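PDB 3FJ1: putative phosphosugar isomerase from Silicibacter pomeroyi DSS-3, which probably binds phosphorylated sugars through its two SIS domains and is a putative phosphosugar isomerase. Local coordinates for the interface of chains A and B. Coordinates in Å, arbitrary orientation; residue numbers count along the deposited sequence, not the author numbering. Chains: chain A/B, putative phosphosugar isomerase.

Contact 1: the interface of chains A and B. Residues chain A 225, 228-229, 232; chain B 246-248.
The side-chain amide nitrogen NE2 of A:Gln232 is shared between two backbone carbonyls, one from each chain. Across the interface A:Gln232 NE2 donates to B:Pro247 O at 3.0 Å, nearly in line with the C=O bond, the oxygen lying 15° out of the glutamine amide plane. Within its own chain A:Gln232 NE2 donates to A:Glu229 O at 3.1 Å; that acceptor lies in the amide plane, while the nitrogen stands above the carbonyl plane of A:Glu229. The bend of the A:Gln232 chain at chi2 (-65°) folds the amide back toward the helix end and brings NE2 between the two acceptors. An alanine here would probably leave the B:Pro247 carbonyl without its donor across the interface and A:Glu229 O without this bond. The pyrrolidine ring of B:Pro247 packs on the helix itself: CB lies 3.6 Å from A:Glu229 CA, and CG meets the A:Leu225 methyl CD1 at 3.7 Å. A:Lys228 adds its CB, 3.9 Å from B:Pro247 CB. The A:Glu229 side chain crosses the proline at about a right angle, its OE2 3.4 Å from B:Pro247 CA. The proline sits in a loop of chain B, after the 3-10 helix 243-245, and presses against the C-terminal turns of helix 217-231 of chain A, with A:Gln232 just beyond the helix end.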
# COMPACT_ATOMS: atom_id res chain seq x y z
N LEU A 225 -2.94 0.43 12.31
CA LEU A 225 -2.97 1.88 12.34
C LEU A 225 -3.55 2.39 13.66
O LEU A 225 -2.90 3.18 14.38
CB LEU A 225 -3.77 2.44 11.17
CG LEU A 225 -4.01 3.96 11.18
CD1 LEU A 225 -2.66 4.69 11.26
CD2 LEU A 225 -4.84 4.43 10.00
N LYS A 228 -1.54 1.85 16.91
CA LYS A 228 -0.47 2.85 17.06
C LYS A 228 -1.02 4.20 17.49
O LYS A 228 -0.47 4.86 18.38
CB LYS A 228 0.33 3.00 15.76
CG LYS A 228 1.13 1.75 15.37
CD LYS A 228 1.94 1.95 14.08
CE LYS A 228 1.09 1.98 12.86
NZ LYS A 228 1.95 2.17 11.64
N GLU A 229 -2.11 4.60 16.85
CA GLU A 229 -2.76 5.87 17.06
C GLU A 229 -3.22 6.03 18.51
O GLU A 229 -3.00 7.05 19.15
CB GLU A 229 -4.02 5.92 16.20
CG GLU A 229 -4.61 7.30 15.96
CD GLU A 229 -4.30 7.78 14.53
OE1 GLU A 229 -4.88 7.22 13.53
OE2 GLU A 229 -3.47 8.70 14.43
N GLN A 232 -0.03 4.30 21.23
CA GLN A 232 1.36 4.73 21.05
C GLN A 232 2.33 3.56 21.25
O GLN A 232 3.39 3.70 21.88
CB GLN A 232 1.68 5.93 21.96
CG GLN A 232 0.80 7.15 21.67
CD GLN A 232 1.05 7.73 20.25
OE1 GLN A 232 2.18 8.07 19.89
NE2 GLN A 232 -0.03 7.85 19.46
N GLY B 246 0.83 11.33 10.86
CA GLY B 246 0.68 9.91 11.17
C GLY B 246 0.45 9.67 12.64
O GLY B 246 0.54 10.61 13.43
N PRO B 247 0.20 8.40 13.02
CA PRO B 247 -0.11 8.05 14.42
C PRO B 247 1.05 8.22 15.41
O PRO B 247 0.82 8.24 16.62
CB PRO B 247 -0.48 6.56 14.33
CG PRO B 247 0.24 6.07 13.13
CD PRO B 247 0.24 7.21 12.16
N VAL B 248 2.27 8.30 14.91
CA VAL B 248 3.45 8.45 15.76
C VAL B 248 4.32 9.62 15.28
O VAL B 248 4.57 9.78 14.08
CB VAL B 248 4.28 7.15 15.79

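Contact 2: the interface of chains A and B. Residues chain A 73-75; chain B 73-75.
A:Ala74 and B:Ala74 face each other where the short strands 73-75 of the two chains meet around the two-fold axis. The main chains themselves touch, the CA atoms of A:Ala74 and B:Ala74 lying 3.8 Å apart. Each methyl reaches across to the backbone carbonyl of the partner's valine: A:Ala74 CB is 3.3 Å from B:Val73 O, and B:Ala74 CB is 3.4 Å from A:Val73 O. These are van der Waals contacts, and the small alanine side chain probably permits this close approach.

No direct hydrogen bond joins the strands; the polar link is made by water. Water 2 sits between A:Ser75 O and B:Val73 O, 2.7 Å from the latter, and water 3 makes the equivalent bridge from A:Val73 O to B:Ser75 O. Each of these waters can donate to both carbonyls, so together they can supply donors to four backbone oxygens at the junction. Water 1 lies at the middle and joins the two serine amides: A:Ser75 N and B:Ser75 N each stand 2.9 Å from it, with nearly straight N-H geometry, 172° and 173° at the hydrogens.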
# COMPACT_ATOMS: atom_id res chain seq x y z
N VAL A 73 -9.71 -2.03 -9.75
CA VAL A 73 -9.71 -0.82 -8.92
C VAL A 73 -8.28 -0.29 -8.77
O VAL A 73 -7.39 -0.97 -8.24
CB VAL A 73 -10.28 -1.12 -7.53
CG1 VAL A 73 -10.41 0.17 -6.69
CG2 VAL A 73 -11.66 -1.83 -7.65
N ALA A 74 -8.07 0.90 -9.28
CA ALA A 74 -6.78 1.55 -9.19
C ALA A 74 -6.77 2.58 -8.07
O ALA A 74 -7.60 3.49 -8.06
CB ALA A 74 -6.46 2.26 -10.52
N SER A 75 -5.81 2.46 -7.15
CA SER A 75 -5.61 3.49 -6.11
C SER A 75 -4.72 4.61 -6.66
O SER A 75 -3.55 4.38 -7.00
CB SER A 75 -4.96 2.88 -4.86
OG SER A 75 -4.55 3.87 -3.95
N VAL B 73 -3.29 2.96 -13.25
CA VAL B 73 -2.63 1.70 -12.92
C VAL B 73 -3.21 1.07 -11.65
O VAL B 73 -3.20 1.67 -10.58
CB VAL B 73 -1.12 1.91 -12.77
CG1 VAL B 73 -0.44 0.56 -12.45
CG2 VAL B 73 -0.52 2.55 -14.06
N ALA B 74 -3.71 -0.15 -11.80
CA ALA B 74 -4.32 -0.86 -10.70
C ALA B 74 -3.41 -1.96 -10.15
O ALA B 74 -2.97 -2.81 -10.90
CB ALA B 74 -5.64 -1.46 -11.16
N SER B 75 -3.10 -1.91 -8.87
CA SER B 75 -2.33 -2.98 -8.23
C SER B 75 -3.32 -4.09 -7.82
O SER B 75 -4.20 -3.86 -7.00
CB SER B 75 -1.61 -2.45 -7.02
OG SER B 75 -0.92 -3.48 -6.34
O HOH W 1 -3.87 0.28 -7.10
O HOH W 2 -2.57 4.16 -9.63
O HOH W 3 -6.86 -3.46 -7.35

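Contact 3: the interface of chains A and B. Residues chain A 63, 66-67, 214-215; chain B 77, 79-80, 84, 86.
The backbone of A:Gly214 and A:Thr215 turns at the start of the 3-10 helix 214-216, A:Gly214 taking a positive phi (67°), and presents the amide of A:Thr215 to the phenol of B:Tyr84. A:Thr215 N donates to B:Tyr84 OH at 3.2 Å, and A:Gly214 CA lies in the plane of the B:Tyr84 ring, at its edge. A:Leu67 covers a face of the same ring: its methyl CD1 stands 3.7 Å from the centroid, in a CH-pi contact. A:Leu67 CD2 lies 3.5 Å from B:Tyr84 CG and also touches the methyl of B:Ala86. Both methyls lie on one face of the ring, CD1 over its centre and CD2 over its CB end, which should limit its movement on that side. Helix 79-82 of chain B, with B:Ser79 and B:Val80, meets helix 53-69 and the 3-10 helix. A:Tyr63 meets B:Val80 obliquely, its CE1 3.8 Å from B:Val80 CG2, which lies out of the ring plane on the side away from A:Gly214. The opposite face is covered by the A:Gly214-A:Thr215 peptide, which packs helix 53-69 against the 3-10 helix. B:Val80 CG2 also meets the carboxylate oxygen OE1 of A:Glu66. Water 4 completes the patch, 2.9 Å from A:Tyr63 OH, 2.8 Å from B:Ser79 OG and 3.1 Å from B:Ser79 N.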
# COMPACT_ATOMS: atom_id res chain seq x y z
N TYR A 63 -11.36 -4.80 -2.83
CA TYR A 63 -11.68 -6.24 -2.82
C TYR A 63 -13.15 -6.48 -3.11
O TYR A 63 -13.50 -7.35 -3.93
CB TYR A 63 -11.31 -6.89 -1.49
CG TYR A 63 -9.87 -7.25 -1.42
CD1 TYR A 63 -9.40 -8.39 -2.08
CD2 TYR A 63 -8.95 -6.44 -0.76
CE1 TYR A 63 -8.05 -8.73 -2.06
CE2 TYR A 63 -7.59 -6.79 -0.70
CZ TYR A 63 -7.15 -7.91 -1.37
OH TYR A 63 -5.79 -8.21 -1.35
N GLU A 66 -14.05 -5.82 -6.85
CA GLU A 66 -13.43 -6.85 -7.67
C GLU A 66 -14.17 -8.17 -7.49
O GLU A 66 -14.50 -8.80 -8.47
CB GLU A 66 -11.93 -6.94 -7.37
CG GLU A 66 -11.19 -5.75 -7.99
CD GLU A 66 -9.70 -5.62 -7.63
OE1 GLU A 66 -9.15 -6.48 -6.90
OE2 GLU A 66 -9.10 -4.62 -8.09
N LEU A 67 -14.47 -8.55 -6.25
CA LEU A 67 -15.18 -9.83 -5.98
C LEU A 67 -16.66 -9.83 -6.40
O LEU A 67 -17.18 -10.84 -6.90
CB LEU A 67 -15.04 -10.24 -4.51
CG LEU A 67 -13.61 -10.47 -4.00
CD1 LEU A 67 -13.57 -10.85 -2.52
CD2 LEU A 67 -12.86 -11.50 -4.83
N GLY A 214 -6.70 -11.60 1.64
CA GLY A 214 -7.82 -11.10 0.84
C GLY A 214 -8.48 -9.90 1.52
O GLY A 214 -7.81 -9.02 2.07
N THR A 215 -9.81 -9.88 1.52
CA THR A 215 -10.59 -8.72 2.01
C THR A 215 -10.18 -8.27 3.41
O THR A 215 -10.02 -7.04 3.66
CB THR A 215 -12.10 -8.99 1.93
OG1 THR A 215 -12.43 -9.50 0.62
CG2 THR A 215 -12.96 -7.74 2.24
N GLY B 77 -4.37 -7.48 -5.99
CA GLY B 77 -4.05 -8.34 -4.86
C GLY B 77 -4.06 -9.75 -5.37
O GLY B 77 -5.10 -10.22 -5.83
N SER B 79 -4.45 -12.59 -4.15
CA SER B 79 -5.47 -13.48 -3.59
C SER B 79 -6.76 -13.42 -4.39
O SER B 79 -7.56 -14.38 -4.37
CB SER B 79 -5.80 -13.14 -2.14
OG SER B 79 -6.34 -11.84 -2.03
N VAL B 80 -6.98 -12.32 -5.11
CA VAL B 80 -8.17 -12.23 -5.96
C VAL B 80 -8.27 -13.42 -6.93
O VAL B 80 -9.37 -13.94 -7.19
CB VAL B 80 -8.22 -10.90 -6.71
CG1 VAL B 80 -9.29 -10.98 -7.85
CG2 VAL B 80 -8.49 -9.77 -5.68
N TYR B 84 -9.80 -16.42 -4.24
CA TYR B 84 -11.18 -16.26 -4.67
C TYR B 84 -11.49 -16.72 -6.09
O TYR B 84 -12.66 -16.97 -6.40
CB TYR B 84 -11.59 -14.80 -4.57
CG TYR B 84 -11.45 -14.26 -3.16
CD1 TYR B 84 -12.37 -14.57 -2.17
CD2 TYR B 84 -10.38 -13.44 -2.84
CE1 TYR B 84 -12.24 -14.06 -0.87
CE2 TYR B 84 -10.21 -12.94 -1.54
CZ TYR B 84 -11.14 -13.25 -0.57
OH TYR B 84 -10.93 -12.71 0.69
N ALA B 86 -11.64 -15.00 -8.69
CA ALA B 86 -12.63 -14.07 -9.18
C ALA B 86 -12.45 -13.80 -10.66
O ALA B 86 -11.33 -13.82 -11.19
CB ALA B 86 -12.53 -12.73 -8.40
O HOH W 4 -4.00 -10.31 -2.07

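Contact 4: the interface of chains A and B. Residues chain A 42-44, 69-72; chain B 89.
B:Arg89 lies along the surface of chain A, starting from a backbone bond in which its N donates to A:Gly70 O at 2.7 Å. From there B:Arg89 CB lies 3.5 Å from A:Gly70 O, and CG runs past the same oxygen. CD comes near both A:Leu69 O and A:Leu71 CD2, which lie on the same side of it, and the bend at chi3 (49°) turns the outer chain toward the segment 42-44. NE and CZ then travel beside the leucine, the two side chains pointing the same way. A:Leu71 CD2 sits above one face of the guanidinium, offset toward its rim, and is 3.8 Å from B:Arg89 CZ. At the tip NH1 bonds to water 6, which lies in the guanidinium plane and passes the contact on to A:Leu69 O, 2.7 Å from the water. B:Arg89 NH2 reaches A:Ser44 CB at 4.0 Å. The A:Asp42 carboxylate is steeply turned against the guanidinium, and A:Asp42 OD1 is 4.2 Å from B:Arg89 NH1, too far for a salt bridge but perhaps favourable in charge. A methionine in place of B:Arg89 would probably leave water 6 without its guanidinium donor and A:Asp42 without a positive neighbour. The backbone is held again by water 5, between B:Arg89 O and A:Ser44 O. The arginine belongs to a loop of chain B ahead of strand 93-99 and spans two chain A segments, one preceding strand 45-49, the other joining helix 53-69 to strand 73-75.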
# COMPACT_ATOMS: atom_id res chain seq x y z
N ASP A 42 -22.56 2.42 -16.44
CA ASP A 42 -21.89 1.14 -16.66
C ASP A 42 -20.37 1.29 -16.83
O ASP A 42 -19.80 0.85 -17.83
CB ASP A 42 -22.52 0.46 -17.90
CG ASP A 42 -22.40 -1.06 -17.89
OD1 ASP A 42 -21.85 -1.64 -16.93
OD2 ASP A 42 -22.95 -1.70 -18.84
N PRO A 43 -19.70 1.93 -15.86
CA PRO A 43 -18.23 2.11 -15.98
C PRO A 43 -17.48 0.76 -15.96
O PRO A 43 -17.98 -0.23 -15.44
CB PRO A 43 -17.87 2.94 -14.73
CG PRO A 43 -18.99 2.68 -13.76
CD PRO A 43 -20.22 2.47 -14.60
N SER A 44 -16.30 0.74 -16.56
CA SER A 44 -15.51 -0.47 -16.71
C SER A 44 -14.33 -0.54 -15.77
O SER A 44 -13.59 -1.49 -15.79
CB SER A 44 -15.01 -0.59 -18.14
OG SER A 44 -14.34 0.58 -18.55
N LEU A 69 -18.28 -7.39 -8.66
CA LEU A 69 -18.51 -6.88 -10.00
C LEU A 69 -17.42 -7.19 -11.01
O LEU A 69 -17.63 -7.02 -12.23
CB LEU A 69 -18.69 -5.37 -9.89
CG LEU A 69 -19.91 -4.89 -9.12
CD1 LEU A 69 -19.66 -3.46 -8.71
CD2 LEU A 69 -21.18 -5.04 -9.93
N GLY A 70 -16.27 -7.67 -10.53
CA GLY A 70 -15.13 -7.95 -11.40
C GLY A 70 -14.44 -6.70 -11.97
O GLY A 70 -13.64 -6.79 -12.90
N LEU A 71 -14.71 -5.54 -11.38
CA LEU A 71 -14.13 -4.30 -11.88
C LEU A 71 -12.78 -4.08 -11.24
O LEU A 71 -12.66 -4.16 -10.03
CB LEU A 71 -15.04 -3.10 -11.60
CG LEU A 71 -16.37 -3.08 -12.36
CD1 LEU A 71 -17.19 -1.86 -11.97
CD2 LEU A 71 -16.16 -3.12 -13.88
N PRO A 72 -11.75 -3.83 -12.07
CA PRO A 72 -10.43 -3.54 -11.52
C PRO A 72 -10.45 -2.16 -10.84
O PRO A 72 -11.14 -1.23 -11.30
CB PRO A 72 -9.54 -3.59 -12.75
CG PRO A 72 -10.43 -3.26 -13.88
CD PRO A 72 -11.78 -3.77 -13.53
N ARG B 89 -12.77 -8.02 -15.14
CA ARG B 89 -13.00 -7.42 -16.44
C ARG B 89 -11.73 -6.68 -16.86
O ARG B 89 -11.55 -5.51 -16.55
CB ARG B 89 -14.22 -6.48 -16.37
CG ARG B 89 -15.53 -7.26 -16.16
CD ARG B 89 -16.75 -6.35 -15.98
NE ARG B 89 -16.83 -5.32 -17.02
CZ ARG B 89 -17.77 -4.39 -17.09
NH1 ARG B 89 -18.77 -4.37 -16.21
NH2 ARG B 89 -17.74 -3.49 -18.05
O HOH W 5 -12.71 -3.40 -17.52
O HOH W 6 -19.47 -5.94 -13.82

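Contacts 2, 3 and 4 form one cluster, their C-alpha centres about 12 to 13 Å apart, whereas the centre of contact 1 lies about 26 Å from that of contact 2, 28 Å from contact 3 and 35 Å from contact 4. Helix 53-69 supplies chain A residues to contacts 3 and 4, and the chain runs on from contact 4 directly into strand 73-75 of contact 2. The 3-10 helix 214-216 of contact 3 leads into helix 217-231 of contact 1. Contact 2 lies on the two-fold axis, and contacts 1, 3 and 4 recur on its other side; both SIS regions take part, consistent with a dimer, although the structure alone does not show that it forms in solution.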